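Local structure of hypothetical protein XAC2396 (Xanthomonas axonopodis pv. citri, 2G3W) at the interface of chains A and B. The protein is of unknown function but adopts a compact fold built around a variation of the PD-(D/E)XK nuclease motif, which hints at nucleic-acid processing. Numbering follows the deposited sequence. Chains: chain A/B, hypothetical protein XAC2396.

Contact 1: the interface of chains A and B. Residues chain A 116, 120-121, 123-124, 177-178; chain B 13, 23-24.
With CG anti to its own carbonyl carbon (chi1 -66°), B:Asn24 points its amide from strand 21-31 of chain B towards A:Gln178, whose chain, CG anti to the backbone N and extended beyond it, runs out to meet the amide nitrogen. Both chains are YaeQ proteins, a family whose fold varies the PD-(D/E)XK nuclease theme. In the deposited pair of chains, 86 Å² of B:Asn24 is hidden by chain A, against the end of helix 110-123 and the C-terminal segment. Its carboxamide ND2 donates two hydrogen bonds, each acceptor lying near the amide plane. One runs 3.0 Å from ND2 to the backbone O of A:Ala120, in the last turns of the helix, the donor tilted from that carbonyl's plane. The other, from ND2 to the side-chain OE1 of A:Gln178, is also 3.0 Å and arrives above the carbonyl plane of the glutamine rather than on a lone pair; the two amide planes are turned 47° apart. A:Gln178 is itself steadied from behind, since its NE2 gives a hydrogen bond of 3.0 Å to the backbone O of the selenomethionine A:Met123. That oxygen lies in the carboxamide plane of A:Gln178, whereas NE2 sits above the A:Met123 carbonyl plane, off the lone pairs. The backbone of B:Asn24 adds a third link: its N reaches the O of A:Arg177 at 2.8 Å, nearly along the C=O axis. The amide lies oblique to the CZ2-CH2 edge of A:Trp116, the planes 52° apart, with ND2 3.5 Å from CH2 and CG 3.8 Å from CZ2. CB of A:Arg177 and CB of A:Ala120 pack on opposite faces of the indole and hold it between them. B:Ala23 lies under the same rim, its CA 4.0 Å from A:Trp116 CZ2. Farther along the helix end, B:Gln13 brings its amide up to A:Asn121 and A:Gly124; NE2 stays 3.5 Å from the O of A:Asn121, a looser polar approach.

Contact 2: the interface of chains A and B. Residues chain A 18, 158-159; chain B 54, 73-74.
A:Asp158 takes up positive phi and psi (54/38°) in the turn between strands 149-157 and 160-165, and A:Gly159 follows with positive phi, a tight hairpin bend that presents the A:Asp158 carboxylate to the B:Asp73-B:Tyr74 backbone. There OD1 of A:Asp158 accepts a hydrogen bond of 2.8 Å from the backbone N of B:Tyr74, through its syn lone pair and somewhat bent at the hydrogen. CG of A:Asp158 sits beside its own backbone N, anti to the carbonyl carbon, a rotation that turns OD1 to the N of B:Tyr74 and OD2 towards CB of B:Asp73, 3.6 Å away. The two aspartate side chains cross at about a right angle, and OD2 of A:Asp158 comes within 4.0 Å of OD2 of B:Asp73; if both are ionised, this pairing would be mildly repulsive. A:Asp18 both braces the bend and meets chain B. Its carboxylate bridges two successive amides, OD1 accepting from the N of A:Asp158 through the syn lone pair in a clearly bent bond, OD2 accepting from the N of A:Gly159 on its syn side in a straighter one, both at 2.7 Å. The same carboxylate overlies one face of the B:Arg54 guanidinium, shifted towards the NH1/NH2 end, the planes 22° apart. NH2 of B:Arg54 and OD1 of A:Asp18 form a long salt bridge of 3.7 Å, thus a face-on, offset charge pairing and not a bidentate in-plane one. That face also looks onto CA of A:Asp158 and N of A:Gly159, both towards its rim. The positive group may therefore offset the negative charge gathered by the aspartates here. The deposited pair of chains may not be the biological one; within it, this patch docks the hairpin tip of chain A, a bend already braced by A:Asp18, onto two loops of chain B.

Contact 1: the interface of chains A and B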
ATOM      1  N   TRP A 116      -6.214 -11.305   8.329  1.00 34.06           N
ATOM      2  CA  TRP A 116      -5.918  -9.870   8.420  1.00 34.45           C
ATOM      3  C   TRP A 116      -6.906  -9.097   9.282  1.00 34.40           C
ATOM      4  O   TRP A 116      -6.519  -8.409  10.215  1.00 35.74           O
ATOM      5  CB  TRP A 116      -5.786  -9.217   7.033  1.00 32.46           C
ATOM      6  CG  TRP A 116      -5.577  -7.739   7.205  1.00 31.65           C
ATOM      7  CD1 TRP A 116      -6.511  -6.745   7.077  1.00 30.68           C
ATOM      8  CD2 TRP A 116      -4.379  -7.121   7.659  1.00 30.38           C
ATOM      9  NE1 TRP A 116      -5.925  -5.514   7.374  1.00 29.62           N
ATOM     10  CE2 TRP A 116      -4.626  -5.734   7.763  1.00 30.68           C
ATOM     11  CE3 TRP A 116      -3.101  -7.610   7.985  1.00 32.08           C
ATOM     12  CZ2 TRP A 116      -3.628  -4.817   8.156  1.00 30.72           C
ATOM     13  CZ3 TRP A 116      -2.115  -6.702   8.400  1.00 31.60           C
ATOM     14  CH2 TRP A 116      -2.397  -5.317   8.487  1.00 28.28           C
ATOM     15  N   ALA A 120      -5.395  -7.264  12.308  1.00 36.72           N
ATOM     16  CA  ALA A 120      -4.981  -5.922  11.833  1.00 37.07           C
ATOM     17  C   ALA A 120      -4.754  -4.942  12.973  1.00 37.44           C
ATOM     18  O   ALA A 120      -3.711  -4.273  13.011  1.00 37.33           O
ATOM     19  CB  ALA A 120      -5.985  -5.351  10.886  1.00 36.85           C
ATOM     20  N   ASN A 121      -5.707  -4.859  13.904  1.00 36.94           N
ATOM     21  CA  ASN A 121      -5.556  -3.951  15.026  1.00 38.75           C
ATOM     22  C   ASN A 121      -4.245  -4.302  15.738  1.00 38.71           C
ATOM     23  O   ASN A 121      -3.482  -3.430  16.105  1.00 39.64           O
ATOM     24  CB  ASN A 121      -6.763  -4.035  15.978  1.00 38.42           C
ATOM     25  CG  ASN A 121      -6.692  -3.057  17.121  1.00 43.01           C
ATOM     26  OD1 ASN A 121      -6.296  -1.887  16.951  1.00 47.43           O
ATOM     27  ND2 ASN A 121      -7.094  -3.519  18.316  1.00 41.34           N
HETATM   28  N   MSE A 123      -1.453  -6.087  14.724  1.00 40.11           N
HETATM   29  CA  MSE A 123      -0.190  -5.970  13.985  1.00 41.60           C
HETATM   30  C   MSE A 123       0.345  -4.530  13.769  1.00 38.95           C
HETATM   31  O   MSE A 123       1.517  -4.331  13.445  1.00 37.74           O
HETATM   32  CB  MSE A 123      -0.244  -6.783  12.690  1.00 40.77           C
HETATM   33  CG  MSE A 123      -0.007  -8.283  12.945  1.00 41.48           C
HETATM   34 SE   MSE A 123      -0.127  -9.217  11.333  0.80 53.44          SE
HETATM   35  CE  MSE A 123      -2.060  -8.928  10.824  1.00 50.40           C
ATOM     36  N   GLY A 124      -0.502  -3.542  14.028  1.00 38.76           N
ATOM     37  CA  GLY A 124      -0.079  -2.136  14.127  1.00 37.55           C
ATOM     38  C   GLY A 124       0.937  -1.878  15.239  1.00 36.43           C
ATOM     39  O   GLY A 124       1.611  -0.843  15.219  1.00 36.54           O
ATOM     40  N   ARG A 177      -0.810  -4.935   2.911  1.00 32.16           N
ATOM     41  CA  ARG A 177      -1.577  -4.706   4.130  1.00 32.07           C
ATOM     42  C   ARG A 177      -0.843  -3.823   5.131  1.00 31.18           C
ATOM     43  O   ARG A 177      -1.457  -3.136   5.912  1.00 30.38           O
ATOM     44  CB  ARG A 177      -1.892  -6.055   4.807  1.00 32.68           C
ATOM     45  CG  ARG A 177      -2.671  -7.040   3.924  1.00 36.30           C
ATOM     46  CD  ARG A 177      -4.123  -6.639   3.813  1.00 39.26           C
ATOM     47  NE  ARG A 177      -4.960  -7.711   3.227  1.00 41.79           N
ATOM     48  CZ  ARG A 177      -6.206  -7.524   2.798  1.00 43.89           C
ATOM     49  NH1 ARG A 177      -6.757  -6.317   2.875  1.00 43.38           N
ATOM     50  NH2 ARG A 177      -6.917  -8.531   2.290  1.00 41.67           N
ATOM     51  N   GLN A 178       0.481  -3.886   5.155  1.00 30.60           N
ATOM     52  CA  GLN A 178       1.251  -3.084   6.100  1.00 30.62           C
ATOM     53  C   GLN A 178       2.648  -2.954   5.542  1.00 31.21           C
ATOM     54  O   GLN A 178       3.129  -3.907   4.967  1.00 31.02           O
ATOM     55  CB  GLN A 178       1.315  -3.795   7.456  1.00 29.98           C
ATOM     56  CG  GLN A 178       1.868  -2.891   8.573  1.00 33.05           C
ATOM     57  CD  GLN A 178       1.599  -3.396   9.982  1.00 30.28           C
ATOM     58  OE1 GLN A 178       0.504  -3.842  10.279  1.00 32.33           O
ATOM     59  NE2 GLN A 178       2.592  -3.269  10.867  1.00 29.66           N
TER
ATOM     60  N   GLN B  13      -5.276   2.784  10.904  1.00 32.04           N
ATOM     61  CA  GLN B  13      -5.748   1.424  10.713  1.00 30.28           C
ATOM     62  C   GLN B  13      -7.081   1.498   9.965  1.00 30.72           C
ATOM     63  O   GLN B  13      -8.124   1.858  10.538  1.00 31.56           O
ATOM     64  CB  GLN B  13      -5.818   0.693  12.033  1.00 31.04           C
ATOM     65  CG  GLN B  13      -4.826   1.262  13.049  1.00 35.70           C
ATOM     66  CD  GLN B  13      -3.553   0.488  13.246  0.50 37.36           C
ATOM     67  OE1 GLN B  13      -2.510   0.868  12.715  0.50 37.10           O
ATOM     68  NE2 GLN B  13      -3.606  -0.563  14.090  0.50 37.23           N
ATOM     69  N   ALA B  23      -6.049  -2.062   5.457  1.00 30.26           N
ATOM     70  CA  ALA B  23      -4.575  -1.906   5.530  1.00 29.76           C
ATOM     71  C   ALA B  23      -4.228  -1.035   6.703  1.00 30.27           C
ATOM     72  O   ALA B  23      -5.063  -0.215   7.134  1.00 31.22           O
ATOM     73  CB  ALA B  23      -4.021  -1.203   4.242  1.00 30.09           C
ATOM     74  N   ASN B  24      -2.990  -1.161   7.188  1.00 30.04           N
ATOM     75  CA  ASN B  24      -2.443  -0.237   8.185  1.00 30.31           C
ATOM     76  C   ASN B  24      -1.371   0.598   7.464  1.00 30.30           C
ATOM     77  O   ASN B  24      -0.680   0.058   6.627  1.00 30.28           O
ATOM     78  CB  ASN B  24      -1.772  -0.971   9.340  1.00 28.79           C
ATOM     79  CG  ASN B  24      -2.710  -1.750  10.167  1.00 31.20           C
ATOM     80  OD1 ASN B  24      -3.894  -1.447  10.238  1.00 31.23           O
ATOM     81  ND2 ASN B  24      -2.194  -2.768  10.837  1.00 32.23           N
TER

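Contact 2: the interface of chains A and B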
ATOM      1  N   ASP A  18       9.977  -0.618 -10.481  1.00 45.44           N
ATOM      2  CA  ASP A  18       9.708   0.022  -9.190  1.00 46.09           C
ATOM      3  C   ASP A  18      10.965   0.237  -8.322  1.00 46.90           C
ATOM      4  O   ASP A  18      11.066   1.250  -7.617  1.00 47.42           O
ATOM      5  CB  ASP A  18       8.630  -0.758  -8.407  1.00 45.38           C
ATOM      6  CG  ASP A  18       7.277  -0.795  -9.121  1.00 44.41           C
ATOM      7  OD1 ASP A  18       7.029   0.047  -9.999  1.00 40.10           O
ATOM      8  OD2 ASP A  18       6.440  -1.671  -8.794  1.00 42.86           O
ATOM      9  N   ASP A 158       4.797  -0.573 -11.454  1.00 41.01           N
ATOM     10  CA  ASP A 158       3.622   0.004 -10.784  1.00 41.59           C
ATOM     11  C   ASP A 158       2.922  -0.948  -9.788  1.00 41.72           C
ATOM     12  O   ASP A 158       1.696  -0.958  -9.683  1.00 41.83           O
ATOM     13  CB  ASP A 158       2.624   0.538 -11.819  1.00 40.86           C
ATOM     14  CG  ASP A 158       3.199   1.668 -12.646  1.00 41.08           C
ATOM     15  OD1 ASP A 158       4.093   2.374 -12.128  1.00 40.06           O
ATOM     16  OD2 ASP A 158       2.755   1.846 -13.804  1.00 39.15           O
ATOM     17  N   GLY A 159       3.715  -1.738  -9.068  1.00 42.39           N
ATOM     18  CA  GLY A 159       3.209  -2.687  -8.069  1.00 42.01           C
ATOM     19  C   GLY A 159       2.620  -3.971  -8.631  1.00 42.47           C
ATOM     20  O   GLY A 159       2.132  -4.826  -7.884  1.00 42.61           O
TER
ATOM     21  N   ARG B  54       0.974   3.233  -2.829  1.00 34.75           N
ATOM     22  CA  ARG B  54       1.706   4.136  -3.737  1.00 35.29           C
ATOM     23  C   ARG B  54       1.192   5.581  -3.727  1.00 35.37           C
ATOM     24  O   ARG B  54       1.644   6.414  -4.523  1.00 35.47           O
ATOM     25  CB  ARG B  54       1.750   3.568  -5.168  1.00 35.63           C
ATOM     26  CG  ARG B  54       2.073   2.055  -5.181  1.00 35.18           C
ATOM     27  CD  ARG B  54       2.395   1.499  -6.598  1.00 36.51           C
ATOM     28  NE  ARG B  54       3.531   2.166  -7.229  1.00 42.79           N
ATOM     29  CZ  ARG B  54       4.817   1.916  -6.975  1.00 43.34           C
ATOM     30  NH1 ARG B  54       5.171   0.998  -6.081  1.00 43.42           N
ATOM     31  NH2 ARG B  54       5.759   2.600  -7.616  1.00 44.38           N
ATOM     32  N   ASP B  73       2.802   6.810 -11.784  1.00 40.09           N
ATOM     33  CA  ASP B  73       3.366   5.633 -12.442  0.50 40.78           C
ATOM     34  C   ASP B  73       4.869   5.764 -12.658  1.00 41.60           C
ATOM     35  O   ASP B  73       5.429   6.862 -12.553  1.00 41.68           O
ATOM     36  CB  ASP B  73       2.689   5.418 -13.796  0.50 40.77           C
ATOM     37  CG  ASP B  73       1.211   5.178 -13.669  0.50 40.91           C
ATOM     38  OD1 ASP B  73       0.729   5.107 -12.524  0.50 40.78           O
ATOM     39  OD2 ASP B  73       0.532   5.055 -14.711  0.50 40.46           O
ATOM     40  N   TYR B  74       5.524   4.657 -13.004  1.00 42.47           N
ATOM     41  CA  TYR B  74       6.957   4.675 -13.326  1.00 43.78           C
ATOM     42  C   TYR B  74       7.270   5.766 -14.329  1.00 44.29           C
ATOM     43  O   TYR B  74       8.337   6.397 -14.280  1.00 45.04           O
ATOM     44  CB  TYR B  74       7.389   3.327 -13.890  1.00 44.05           C
ATOM     45  CG  TYR B  74       8.855   3.249 -14.264  1.00 44.46           C
ATOM     46  CD1 TYR B  74       9.852   3.256 -13.282  1.00 44.42           C
ATOM     47  CD2 TYR B  74       9.245   3.149 -15.597  1.00 45.19           C
ATOM     48  CE1 TYR B  74      11.196   3.175 -13.619  1.00 45.09           C
ATOM     49  CE2 TYR B  74      10.592   3.069 -15.950  1.00 45.38           C
ATOM     50  CZ  TYR B  74      11.557   3.080 -14.955  1.00 45.04           C
ATOM     51  OH  TYR B  74      12.884   2.996 -15.302  1.00 46.46           O
TER

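Contact 1 and contact 2 lie about 22 Å apart, measured between the centres of their C-alpha atoms, and share no residue. Chain A offers a helix end and its C-terminal segment at contact 1 but a hairpin bend and a loop at contact 2; chain B answers with strands 6-16 and 21-31 at the first and loop residues at the second. Different surfaces of the same protein therefore meet, consistent with an interface that is not an exact two-fold. Two separated anchor points could limit rocking between the chains, although the pairing may belong to the crystal rather than to a biological dimer.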